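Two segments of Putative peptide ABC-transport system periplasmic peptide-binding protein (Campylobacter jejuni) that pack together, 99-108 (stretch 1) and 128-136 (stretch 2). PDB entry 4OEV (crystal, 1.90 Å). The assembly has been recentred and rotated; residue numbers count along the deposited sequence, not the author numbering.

Stretch 1 99-108: SIYVNFEDIK
Stretch 2 128-136: AFLDALSIG

Two short segments of a chain can be held against each other almost entirely by the fit of apolar side chains, and the pairing of residues 99-108 with 128-136 is a compact example. No direct hydrogen bond crosses between them, and the contact buries 300 Å², both sides summed; Phe104, Phe129, Ala132, Asn103, Ile100 and Ile107 are buried, Ile135 partly exposed. At its centre lies the ring of Phe104. Its CA-to-CB bond points sideways relative to the other stretch, but the m rotamer (chi1 -62°, chi2 82°) brings the ring within reach of four residues. Phe104 CZ lies 3.8 Å from Ile135 CG2 and 4.4 Å from Ala132 CB, while Phe104 CE2 meets Leu133 CD2 at 4.1 Å, the leucine methyl sitting at the ring edge. The fourth neighbour is Phe129, whose CE1 is 4.1 Å from Phe104 CD2.

Phe129 repeats the strategy from the other stretch: its CA-to-CB bond also points sideways, and a t rotamer (chi1 -166°, chi2 39°) carries the ring across. Phe104 CD2 approaches its edge, and Ile107 CD1 packs 3.8 Å from Phe129 CE1. The CA-to-CB bond of Ile107 points toward the other stretch, with chi1 -66° (m) and chi2 160° (t). Further along, Ile100, with chi1 57° (p) and chi2 -171° (t), places CD1 3.7 Å from CG1 of Ile135, which adopts chi1 -162° (t) and chi2 76° (p). Longer side chains thus span the wider parts of the gap.

Where the backbones come nearest, a small residue suffices. The CA atoms of Asn103 and Ala132 are 6.3 Å apart, both CA-to-CB bonds point toward the opposing stretch, and Asn103 CB is 4.1 Å from Ala132 CB. Ile100 meets Ile135 and Ile107 meets Phe129, so the stretches run in roughly opposite directions.

The backbone sets these positions. In stretch 1 a weakly bonded helix spans about 101-104, with Asn103 N to Ile100 O at 2.8 Å and Phe104 N to Tyr101 O at 3.0 Å. A type I turn from Phe104 to Ile107, closed by Ile107 N to Phe104 O at 3.2 Å, then leads into strand 107-108, with Ile107 at -86/121 and Lys108 at -85/-46. In stretch 2, residues 129-132 are helical (phi/psi near -63/-38); Ala132 N bonds Ala128 O at 2.9 Å and Leu133 N bonds Phe129 O at 2.8 Å. Leu133 is the first to leave helical phi/psi (-79/11). Its CA-to-CB bond points away, yet its m, t rotamer returns CD2 to Phe104. A second type I turn, Ala132 to Ile135, has Ile135 N bonded to Ala132 O at 3.3 Å, before Ile135 extends at -66/150. Within this turn region Ser134 OG, with chi1 59° (p), donates to Asp131 O at 2.6 Å.

The polar edge is bridged by one water. Asn103 (chi1 -65°, m; chi2 9°) directs ND2 to it at 3.0 Å as donor, and the water in turn donates to Ala132 O, also 3.0 Å from the water oxygen. Asparagine suits this place because its CB packs on alanine while its amide serves the water link. That same carbonyl, Ala132 O, lies 3.6 Å from Phe104 CZ, joining the polar edge to the aromatic centre.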

# COMPACT_ATOMS: atom_id res chain seq x y z
N SER A 99 -6.18 -8.54 8.54
CA SER A 99 -6.12 -7.31 7.73
C SER A 99 -6.49 -7.64 6.26
O SER A 99 -6.86 -6.77 5.48
CB SER A 99 -4.70 -6.73 7.80
OG SER A 99 -3.83 -7.74 7.28
N ILE A 100 -6.41 -8.92 5.92
CA ILE A 100 -6.66 -9.36 4.54
C ILE A 100 -7.92 -10.23 4.49
O ILE A 100 -8.18 -10.91 3.51
CB ILE A 100 -5.44 -10.13 3.95
CG1 ILE A 100 -5.09 -11.33 4.82
CG2 ILE A 100 -4.22 -9.21 3.84
CD1 ILE A 100 -3.79 -12.01 4.44
N TYR A 101 -8.76 -10.11 5.53
CA TYR A 101 -10.04 -10.83 5.57
C TYR A 101 -10.82 -10.76 4.23
O TYR A 101 -11.32 -11.76 3.73
CB TYR A 101 -10.88 -10.28 6.74
CG TYR A 101 -12.29 -10.86 6.75
CD1 TYR A 101 -13.40 -10.10 6.35
CD2 TYR A 101 -12.51 -12.17 7.15
CE1 TYR A 101 -14.70 -10.68 6.35
CE2 TYR A 101 -13.78 -12.73 7.15
CZ TYR A 101 -14.86 -11.98 6.77
OH TYR A 101 -16.09 -12.57 6.76
N VAL A 102 -10.88 -9.57 3.64
CA VAL A 102 -11.70 -9.35 2.44
C VAL A 102 -11.11 -10.04 1.21
O VAL A 102 -11.78 -10.16 0.18
CB VAL A 102 -11.90 -7.81 2.17
CG1 VAL A 102 -12.70 -7.18 3.29
CG2 VAL A 102 -10.52 -7.13 2.00
N ASN A 103 -9.85 -10.52 1.30
CA ASN A 103 -9.23 -11.22 0.20
C ASN A 103 -9.59 -12.71 0.27
O ASN A 103 -9.31 -13.45 -0.70
CB ASN A 103 -7.69 -11.08 0.19
CG ASN A 103 -7.25 -9.63 -0.05
OD1 ASN A 103 -8.06 -8.73 -0.04
ND2 ASN A 103 -5.97 -9.44 -0.31
N PHE A 104 -10.09 -13.14 1.43
CA PHE A 104 -10.41 -14.59 1.63
C PHE A 104 -11.81 -14.93 2.08
O PHE A 104 -12.13 -16.12 2.21
CB PHE A 104 -9.41 -15.18 2.62
CG PHE A 104 -8.01 -15.13 2.13
CD1 PHE A 104 -7.26 -13.96 2.27
CD2 PHE A 104 -7.44 -16.20 1.47
CE1 PHE A 104 -5.96 -13.88 1.77
CE2 PHE A 104 -6.12 -16.14 0.98
CZ PHE A 104 -5.39 -14.98 1.13
N GLU A 105 -12.67 -13.91 2.27
CA GLU A 105 -14.05 -14.14 2.75
C GLU A 105 -14.87 -14.94 1.77
O GLU A 105 -15.88 -15.55 2.13
CB GLU A 105 -14.77 -12.80 3.02
CG GLU A 105 -14.88 -11.92 1.75
CD GLU A 105 -15.58 -10.60 2.01
OE1 GLU A 105 -16.27 -10.53 3.05
OE2 GLU A 105 -15.38 -9.61 1.23
N ASP A 106 -14.44 -14.92 0.53
CA ASP A 106 -15.19 -15.54 -0.54
C ASP A 106 -14.88 -17.04 -0.73
O ASP A 106 -15.41 -17.69 -1.65
CB ASP A 106 -14.90 -14.79 -1.81
CG ASP A 106 -15.71 -15.30 -2.96
OD1 ASP A 106 -16.92 -15.55 -2.77
OD2 ASP A 106 -15.09 -15.57 -4.01
N ILE A 107 -14.08 -17.61 0.16
CA ILE A 107 -13.75 -19.03 0.10
C ILE A 107 -14.81 -19.84 0.82
O ILE A 107 -15.07 -19.61 2.01
CB ILE A 107 -12.40 -19.29 0.74
CG1 ILE A 107 -11.35 -18.61 -0.10
CG2 ILE A 107 -12.13 -20.84 0.85
CD1 ILE A 107 -10.13 -18.39 0.62
N LYS A 108 -15.45 -20.76 0.10
CA LYS A 108 -16.46 -21.58 0.70
C LYS A 108 -15.89 -22.81 1.41
O LYS A 108 -16.28 -23.10 2.54
CB LYS A 108 -17.46 -22.02 -0.35
CG LYS A 108 -18.58 -22.92 0.21
CD LYS A 108 -19.57 -23.17 -0.86
CE LYS A 108 -20.70 -24.04 -0.33
NZ LYS A 108 -21.78 -24.15 -1.33
N ALA A 128 -9.06 -12.08 -8.46
CA ALA A 128 -7.89 -11.58 -7.74
C ALA A 128 -7.26 -12.64 -6.83
O ALA A 128 -6.23 -12.40 -6.21
CB ALA A 128 -8.26 -10.35 -6.93
N PHE A 129 -7.87 -13.83 -6.75
CA PHE A 129 -7.46 -14.81 -5.77
C PHE A 129 -5.98 -15.25 -5.89
O PHE A 129 -5.33 -15.50 -4.88
CB PHE A 129 -8.35 -16.09 -5.90
CG PHE A 129 -8.24 -17.04 -4.74
CD1 PHE A 129 -8.14 -16.56 -3.45
CD2 PHE A 129 -8.32 -18.45 -4.95
CE1 PHE A 129 -8.05 -17.42 -2.37
CE2 PHE A 129 -8.24 -19.32 -3.88
CZ PHE A 129 -8.11 -18.83 -2.58
N LEU A 130 -5.50 -15.44 -7.12
CA LEU A 130 -4.12 -15.90 -7.31
C LEU A 130 -3.15 -14.81 -6.82
O LEU A 130 -2.14 -15.12 -6.20
CB LEU A 130 -3.86 -16.23 -8.77
CG LEU A 130 -4.51 -17.56 -9.17
CD1 LEU A 130 -4.39 -17.76 -10.68
CD2 LEU A 130 -3.86 -18.72 -8.42
N ASP A 131 -3.48 -13.55 -7.10
CA ASP A 131 -2.66 -12.45 -6.57
C ASP A 131 -2.72 -12.51 -5.06
O ASP A 131 -1.70 -12.32 -4.40
CB ASP A 131 -3.13 -11.05 -7.05
CG ASP A 131 -2.60 -10.70 -8.41
OD1 ASP A 131 -2.07 -11.63 -9.10
OD2 ASP A 131 -2.63 -9.49 -8.76
N ALA A 132 -3.91 -12.78 -4.53
CA ALA A 132 -4.13 -12.82 -3.08
C ALA A 132 -3.32 -13.92 -2.41
O ALA A 132 -2.91 -13.79 -1.25
CB ALA A 132 -5.61 -13.00 -2.76
N LEU A 133 -3.12 -15.01 -3.15
CA LEU A 133 -2.38 -16.16 -2.63
C LEU A 133 -0.86 -15.94 -2.68
O LEU A 133 -0.08 -16.89 -2.45
CB LEU A 133 -2.79 -17.43 -3.41
CG LEU A 133 -4.19 -17.96 -3.13
CD1 LEU A 133 -4.66 -18.98 -4.13
CD2 LEU A 133 -4.22 -18.53 -1.74
N SER A 134 -0.43 -14.70 -2.95
CA SER A 134 1.00 -14.42 -2.87
C SER A 134 1.32 -14.10 -1.40
O SER A 134 2.47 -13.96 -1.04
CB SER A 134 1.43 -13.29 -3.81
OG SER A 134 0.73 -12.07 -3.53
N ILE A 135 0.28 -13.99 -0.56
CA ILE A 135 0.50 -13.76 0.88
C ILE A 135 1.18 -14.97 1.50
O ILE A 135 0.98 -16.11 1.03
CB ILE A 135 -0.83 -13.46 1.66
CG1 ILE A 135 -0.53 -12.81 3.00
CG2 ILE A 135 -1.69 -14.69 1.85
CD1 ILE A 135 -0.14 -11.32 2.93
N GLY A 136 1.97 -14.74 2.54
CA GLY A 136 2.72 -15.82 3.17
C GLY A 136 1.80 -16.91 3.70
O GLY A 136 0.65 -16.62 4.05
O HOH W 1 -3.77 -11.40 0.34